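Local coordinates for cellulosome anchoring protein cohesin region (Clostridium thermocellum, PDB 4JO5), which serves as the cellulose-binding module of a cellulosome scaffoldin, which probably gathers cellulose and dockerin-bearing catalytic subunits on one protein, at residues A[17-22]-A[158-163]; A[29-34]-A[135-140]. All coordinates share one frame; numbering follows the deposited sequence.

Contact 1 (A[17-22]-A[158-163]); sequences GNLKVE and VTAYLN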
loop_
_atom_site.group_PDB
_atom_site.type_symbol
_atom_site.label_atom_id
_atom_site.label_comp_id
_atom_site.label_asym_id
_atom_site.label_seq_id
_atom_site.Cartn_x
_atom_site.Cartn_y
_atom_site.Cartn_z
ATOM N N GLY A 17 -10.357 -12.612 2.247
ATOM C CA GLY A 17 -11.755 -12.242 2.325
ATOM C C GLY A 17 -12.082 -11.261 3.439
ATOM O O GLY A 17 -13.261 -10.848 3.575
ATOM N N ASN A 18 -11.073 -10.880 4.236
ATOM C CA ASN A 18 -11.292 -9.937 5.338
ATOM C C ASN A 18 -11.049 -8.497 4.912
ATOM O O ASN A 18 -11.580 -7.547 5.515
ATOM C CB ASN A 18 -10.417 -10.265 6.565
ATOM C CG ASN A 18 -9.101 -10.948 6.199
ATOM O OD1 ASN A 18 -8.434 -10.561 5.241
ATOM N ND2 ASN A 18 -8.733 -11.985 6.963
ATOM N N LEU A 19 -10.243 -8.345 3.870
ATOM C CA LEU A 19 -9.944 -7.031 3.300
ATOM C C LEU A 19 -10.176 -6.988 1.808
ATOM O O LEU A 19 -9.953 -7.960 1.081
ATOM C CB LEU A 19 -8.470 -6.683 3.509
ATOM C CG LEU A 19 -8.030 -6.531 4.952
ATOM C CD1 LEU A 19 -6.562 -6.186 4.957
ATOM C CD2 LEU A 19 -8.841 -5.462 5.666
ATOM N N LYS A 20 -10.618 -5.833 1.356
ATOM C CA LYS A 20 -10.617 -5.516 -0.044
ATOM C C LYS A 20 -9.631 -4.365 -0.150
ATOM O O LYS A 20 -9.729 -3.403 0.590
ATOM C CB LYS A 20 -11.998 -5.061 -0.504
ATOM C CG LYS A 20 -11.956 -4.570 -1.923
ATOM C CD LYS A 20 -13.316 -4.278 -2.461
ATOM C CE LYS A 20 -13.967 -3.093 -1.795
ATOM N NZ LYS A 20 -15.239 -2.748 -2.519
ATOM N N VAL A 21 -8.677 -4.467 -1.059
ATOM C CA VAL A 21 -7.687 -3.404 -1.242
ATOM C C VAL A 21 -7.846 -2.820 -2.628
ATOM O O VAL A 21 -7.732 -3.533 -3.643
ATOM C CB VAL A 21 -6.221 -3.894 -1.088
ATOM C CG1 VAL A 21 -5.230 -2.721 -1.237
ATOM C CG2 VAL A 21 -6.010 -4.579 0.243
ATOM N N GLU A 22 -8.153 -1.540 -2.660
ATOM C CA GLU A 22 -8.196 -0.798 -3.901
ATOM C C GLU A 22 -7.074 0.223 -3.867
ATOM O O GLU A 22 -6.601 0.621 -2.789
ATOM C CB GLU A 22 -9.543 -0.100 -4.082
ATOM C CG GLU A 22 -10.720 -1.050 -4.206
ATOM C CD GLU A 22 -12.069 -0.309 -4.177
ATOM O OE1 GLU A 22 -12.591 -0.026 -3.077
ATOM O OE2 GLU A 22 -12.592 -0.004 -5.264
ATOM N N VAL A 158 -0.299 -4.820 -4.992
ATOM C CA VAL A 158 0.108 -4.313 -3.696
ATOM C C VAL A 158 -0.371 -5.387 -2.719
ATOM O O VAL A 158 -1.314 -6.106 -3.009
ATOM C CB VAL A 158 -0.497 -2.937 -3.334
ATOM C CG1 VAL A 158 0.126 -1.835 -4.202
ATOM C CG2 VAL A 158 -1.999 -2.942 -3.514
ATOM N N THR A 159 0.245 -5.456 -1.557
ATOM C CA THR A 159 -0.075 -6.514 -0.616
ATOM C C THR A 159 -0.484 -5.917 0.731
ATOM O O THR A 159 -0.087 -4.807 1.084
ATOM C CB THR A 159 1.104 -7.457 -0.472
ATOM O OG1 THR A 159 2.270 -6.705 -0.154
ATOM C CG2 THR A 159 1.332 -8.218 -1.788
ATOM N N ALA A 160 -1.327 -6.634 1.457
ATOM C CA ALA A 160 -1.734 -6.194 2.784
ATOM C C ALA A 160 -1.596 -7.382 3.715
ATOM O O ALA A 160 -1.821 -8.522 3.297
ATOM C CB ALA A 160 -3.161 -5.717 2.767
ATOM N N TYR A 161 -1.258 -7.081 4.967
ATOM C CA TYR A 161 -0.937 -8.073 5.983
ATOM C C TYR A 161 -1.654 -7.705 7.264
ATOM O O TYR A 161 -1.715 -6.524 7.643
ATOM C CB TYR A 161 0.576 -8.095 6.274
ATOM C CG TYR A 161 1.410 -8.256 5.031
ATOM C CD1 TYR A 161 1.593 -7.184 4.156
ATOM C CD2 TYR A 161 1.987 -9.474 4.711
ATOM C CE1 TYR A 161 2.309 -7.324 3.004
ATOM C CE2 TYR A 161 2.711 -9.629 3.531
ATOM C CZ TYR A 161 2.858 -8.541 2.681
ATOM O OH TYR A 161 3.576 -8.639 1.509
ATOM N N LEU A 162 -2.177 -8.707 7.949
ATOM C CA LEU A 162 -2.691 -8.495 9.308
ATOM C C LEU A 162 -1.804 -9.277 10.254
ATOM O O LEU A 162 -1.684 -10.517 10.159
ATOM C CB LEU A 162 -4.145 -8.943 9.464
ATOM C CG LEU A 162 -5.194 -8.195 8.630
ATOM C CD1 LEU A 162 -6.551 -8.922 8.734
ATOM C CD2 LEU A 162 -5.342 -6.781 9.078
ATOM N N ASN A 163 -1.163 -8.537 11.147
ATOM C CA ASN A 163 -0.178 -9.118 12.056
ATOM C C ASN A 163 0.854 -9.929 11.301
ATOM O O ASN A 163 1.225 -11.001 11.747
ATOM C CB ASN A 163 -0.883 -10.021 13.081
ATOM C CG ASN A 163 -0.171 -10.061 14.398
ATOM O OD1 ASN A 163 0.601 -9.166 14.716
ATOM N ND2 ASN A 163 -0.425 -11.104 15.181
#

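Contact 2 (A[29-34]-A[135-140]); sequences SDTTNS and WSNYTQ. With CA (calcium ion), chain B; 1MZ (1-methylimidazole), chain I; SO4 (sulfate ion), chain E.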
loop_
_atom_site.group_PDB
_atom_site.type_symbol
_atom_site.label_atom_id
_atom_site.label_comp_id
_atom_site.label_asym_id
_atom_site.label_seq_id
_atom_site.Cartn_x
_atom_site.Cartn_y
_atom_site.Cartn_z
ATOM N N SER A 29 3.318 9.793 -14.959
ATOM C CA SER A 29 4.501 9.951 -15.805
ATOM C C SER A 29 5.541 8.885 -15.550
ATOM O O SER A 29 5.790 8.487 -14.412
ATOM C CB SER A 29 5.119 11.337 -15.643
ATOM O OG SER A 29 4.184 12.303 -16.044
ATOM N N ASP A 30 6.149 8.414 -16.624
ATOM C CA ASP A 30 7.092 7.316 -16.504
ATOM C C ASP A 30 8.315 7.817 -15.758
ATOM O O ASP A 30 8.799 7.152 -14.828
ATOM C CB ASP A 30 7.473 6.747 -17.870
ATOM C CG ASP A 30 8.490 5.635 -17.772
ATOM O OD1 ASP A 30 8.322 4.722 -16.922
ATOM O OD2 ASP A 30 9.473 5.679 -18.546
ATOM N N THR A 31 8.803 8.994 -16.153
ATOM C CA THR A 31 9.939 9.631 -15.483
ATOM C C THR A 31 9.445 10.689 -14.539
ATOM O O THR A 31 8.831 11.646 -14.959
ATOM C CB THR A 31 10.868 10.334 -16.476
ATOM O OG1 THR A 31 11.445 9.366 -17.355
ATOM C CG2 THR A 31 11.985 11.060 -15.737
ATOM N N THR A 32 9.719 10.530 -13.254
ATOM C CA THR A 32 9.151 11.415 -12.267
ATOM C C THR A 32 9.969 11.353 -10.990
ATOM O O THR A 32 10.605 10.335 -10.698
ATOM C CB THR A 32 7.680 11.017 -11.957
ATOM O OG1 THR A 32 7.101 11.970 -11.064
ATOM C CG2 THR A 32 7.609 9.634 -11.303
ATOM N N ASN A 33 9.934 12.420 -10.210
ATOM C CA ASN A 33 10.678 12.416 -8.964
ATOM C C ASN A 33 9.816 12.358 -7.703
ATOM O O ASN A 33 10.334 12.612 -6.614
ATOM C CB ASN A 33 11.648 13.588 -8.895
ATOM C CG ASN A 33 10.958 14.907 -8.900
ATOM O OD1 ASN A 33 9.730 14.986 -8.883
ATOM N ND2 ASN A 33 11.745 15.971 -8.927
ATOM N N SER A 34 8.520 12.037 -7.844
ATOM C CA SER A 34 7.715 11.580 -6.710
ATOM C C SER A 34 6.772 10.504 -7.198
ATOM O O SER A 34 6.238 10.574 -8.294
ATOM C CB SER A 34 6.924 12.707 -5.992
ATOM O OG SER A 34 5.718 13.028 -6.664
ATOM N N TRP A 135 15.657 14.557 -4.789
ATOM C CA TRP A 135 14.623 14.844 -5.793
ATOM C C TRP A 135 14.991 14.413 -7.207
ATOM O O TRP A 135 14.506 14.968 -8.182
ATOM C CB TRP A 135 14.246 16.323 -5.741
ATOM C CG TRP A 135 13.550 16.644 -4.468
ATOM C CD1 TRP A 135 14.102 17.198 -3.357
ATOM C CD2 TRP A 135 12.172 16.409 -4.155
ATOM N NE1 TRP A 135 13.157 17.320 -2.374
ATOM C CE2 TRP A 135 11.967 16.843 -2.836
ATOM C CE3 TRP A 135 11.094 15.867 -4.861
ATOM C CZ2 TRP A 135 10.741 16.756 -2.210
ATOM C CZ3 TRP A 135 9.876 15.784 -4.241
ATOM C CH2 TRP A 135 9.706 16.232 -2.926
ATOM N N SER A 136 15.849 13.408 -7.302
ATOM C CA SER A 136 16.223 12.840 -8.579
ATOM C C SER A 136 15.115 11.904 -9.064
ATOM O O SER A 136 14.243 11.491 -8.292
ATOM C CB SER A 136 17.553 12.102 -8.451
ATOM O OG SER A 136 17.501 11.118 -7.434
ATOM N N ASN A 137 15.154 11.559 -10.342
ATOM C CA ASN A 137 14.050 10.836 -10.964
ATOM C C ASN A 137 13.988 9.333 -10.708
ATOM O O ASN A 137 14.998 8.644 -10.532
ATOM C CB ASN A 137 14.049 11.112 -12.465
ATOM C CG ASN A 137 13.632 12.536 -12.785
ATOM O OD1 ASN A 137 12.765 13.105 -12.127
ATOM N ND2 ASN A 137 14.252 13.117 -13.789
ATOM N N TYR A 138 12.753 8.864 -10.663
ATOM C CA TYR A 138 12.422 7.461 -10.683
ATOM C C TYR A 138 11.937 7.154 -12.091
ATOM O O TYR A 138 11.577 8.062 -12.837
ATOM C CB TYR A 138 11.242 7.184 -9.776
ATOM C CG TYR A 138 11.450 7.283 -8.285
ATOM C CD1 TYR A 138 12.132 6.294 -7.594
ATOM C CD2 TYR A 138 10.846 8.298 -7.551
ATOM C CE1 TYR A 138 12.245 6.333 -6.204
ATOM C CE2 TYR A 138 10.982 8.367 -6.161
ATOM C CZ TYR A 138 11.665 7.387 -5.492
ATOM O OH TYR A 138 11.791 7.468 -4.113
ATOM N N THR A 139 11.899 5.869 -12.424
ATOM C CA THR A 139 11.192 5.380 -13.592
ATOM C C THR A 139 10.095 4.484 -13.077
ATOM O O THR A 139 10.409 3.511 -12.377
ATOM C CB THR A 139 12.129 4.543 -14.444
ATOM O OG1 THR A 139 13.157 5.395 -14.953
ATOM C CG2 THR A 139 11.384 3.876 -15.596
ATOM N N GLN A 140 8.837 4.763 -13.438
ATOM C CA GLN A 140 7.713 4.006 -12.897
ATOM C C GLN A 140 7.348 2.727 -13.690
ATOM O O GLN A 140 6.735 1.820 -13.135
ATOM C CB GLN A 140 6.471 4.896 -12.796
ATOM C CG GLN A 140 6.667 6.126 -11.895
ATOM C CD GLN A 140 5.347 6.618 -11.367
ATOM O OE1 GLN A 140 4.897 6.173 -10.316
ATOM N NE2 GLN A 140 4.700 7.507 -12.110
HETATM CA CA CA B . 11.642 2.159 -10.784
HETATM N N1 1MZ I . 8.841 15.662 -12.813
HETATM C C2 1MZ I . 10.175 15.259 -12.675
HETATM N N3 1MZ I . 10.841 15.543 -13.873
HETATM C C4 1MZ I . 9.901 16.137 -14.769
HETATM C C5 1MZ I . 8.684 16.208 -14.127
HETATM C CM1 1MZ I . 7.821 15.549 -11.823
HETATM S S SO4 E . 18.012 12.443 -12.703
HETATM O O1 SO4 E . 17.575 12.341 -14.098
HETATM O O2 SO4 E . 18.392 11.114 -12.227
HETATM O O3 SO4 E . 19.158 13.347 -12.594
HETATM O O4 SO4 E . 16.935 12.969 -11.867
HETATM O O HOH W 1 12.811 11.790 -5.875
HETATM O O HOH W 2 10.473 3.876 -9.394
#

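Contact 1 (A[17-22]-A[158-163])
L19 and V21 pack on V158, A160 and L162 across the interior of a beta sandwich, the fold of this family 3 carbohydrate-binding module. Strand 19-25 belongs to the six-stranded antiparallel sheet and strand 159-162 to the five-stranded one. The evidence for face-to-face packing is geometric: the segment axes approach to 8.6 Å at 149° between their N-to-C directions, and no hydrogen bond passes between them, so the contact is made by side chains. V21 and A160 are the residues whose CA atoms lie nearest, 7.7 Å apart.

V21 can be followed outward from its CB, which points toward the other strand and there divides into two methyls with different partners. CG1, turned anti to the backbone N (chi1 -178°), reaches V158 CG2 at 4.0 Å, the two valine side chains meeting at a slant. CG2, lying beside that N, touches A160 CB at 4.0 Å. The short alanine methyl takes a second contact from L19, whose CD1 approaches A160 CB to 4.1 Å and also lies 4.3 Å from L162 CD2. A160 CB thus faces a methyl from each of two residues that project from the same face of strand 19-25.

The neighbouring strands close the layer: V41 packs on L19, L56 on A160, and W168 on V21. T159 and Y161 point the other way, and T159 OG1 donates a hydrogen bond to Y161 OH, which also bonds E171 and has R57 as a cation-pi partner on its ring.

At the N18/L162 end an amide meets a methyl. N18 and L162 approach from opposite directions, and the leucine sets its CD1 methyl 4.1 Å from the amide carbon CG of N18.

Contact 2 (A[29-34]-A[135-140])
T32 and Y138 form an antiparallel hydrogen-bonded pair, with T32 N reaching Y138 O at 3.1 Å and Y138 N reaching T32 O at 2.6 Å, while T31 and T139 make the adjoining non-hydrogen-bonded pair. Q140 N extends the ladder to D30 O.

Q140 adds a side-chain bond to the backbone ones. Its NE2 gives S29 O a nearly straight bond of 2.7 Å (178° at the hydrogen), with the oxygen almost exactly in the plane of the glutamine amide. NE2 also bonds N27 O, so two carbonyls fix the rotation of this buried amide, and T32 CG2 packs on Q140 CG at 3.7 Å. D30 and T139 lie side by side, with D30 OD1 3.4 Å from the CG2 methyl of T139; that oxygen takes a hydrogen bond from S141 N.

At the other end, N33 turns its amide toward the loop at W135. With CG between the backbone N and the carbonyl carbon (chi1 64°), ND2 donates to W135 O at 3.0 Å. Water 1 bridges the same two loops, hydrogen-bonded to N33 O and S136 O. The Y138 ring presents its edge to T32 O and N33 C, and its hydroxyl bonds Q68.

Two small molecules rest on this end too. N137 N donates to O4 of a sulfate, probably from the crystallisation liquor, and N137 OD1 lies 3.4 Å from C2 of 1-methylimidazole, near T32 and N33. Further along the strand, T139 O binds calcium at 2.4 Å, and T61, D63, N142, D143 and water 2 help complete its shell. The arrangement is a short two-stranded antiparallel ribbon that carries one backbone ligand of the module's calcium site.

How the contacts relate
Contact 2 is nested within the chain loop that contact 1 closes: the order is 17-22, 29-34, 135-140, 158-163, and strands 19-25 and 31-32 follow one another directly. The centres of the two contacts lie 27 Å apart on opposite sides of the chain's centre, with nearest atoms about 11 Å apart, so they do not touch. Contact 1 is buried and joins the two large sheets, whereas contact 2 is partly buried and forms a separate two-stranded sheet. All four segments fall within the CBM3 range. One compact module therefore brings sequence-distant strands together twice, once through apolar packing between sheets and once through a hydrogen-bonded ladder beside calcium.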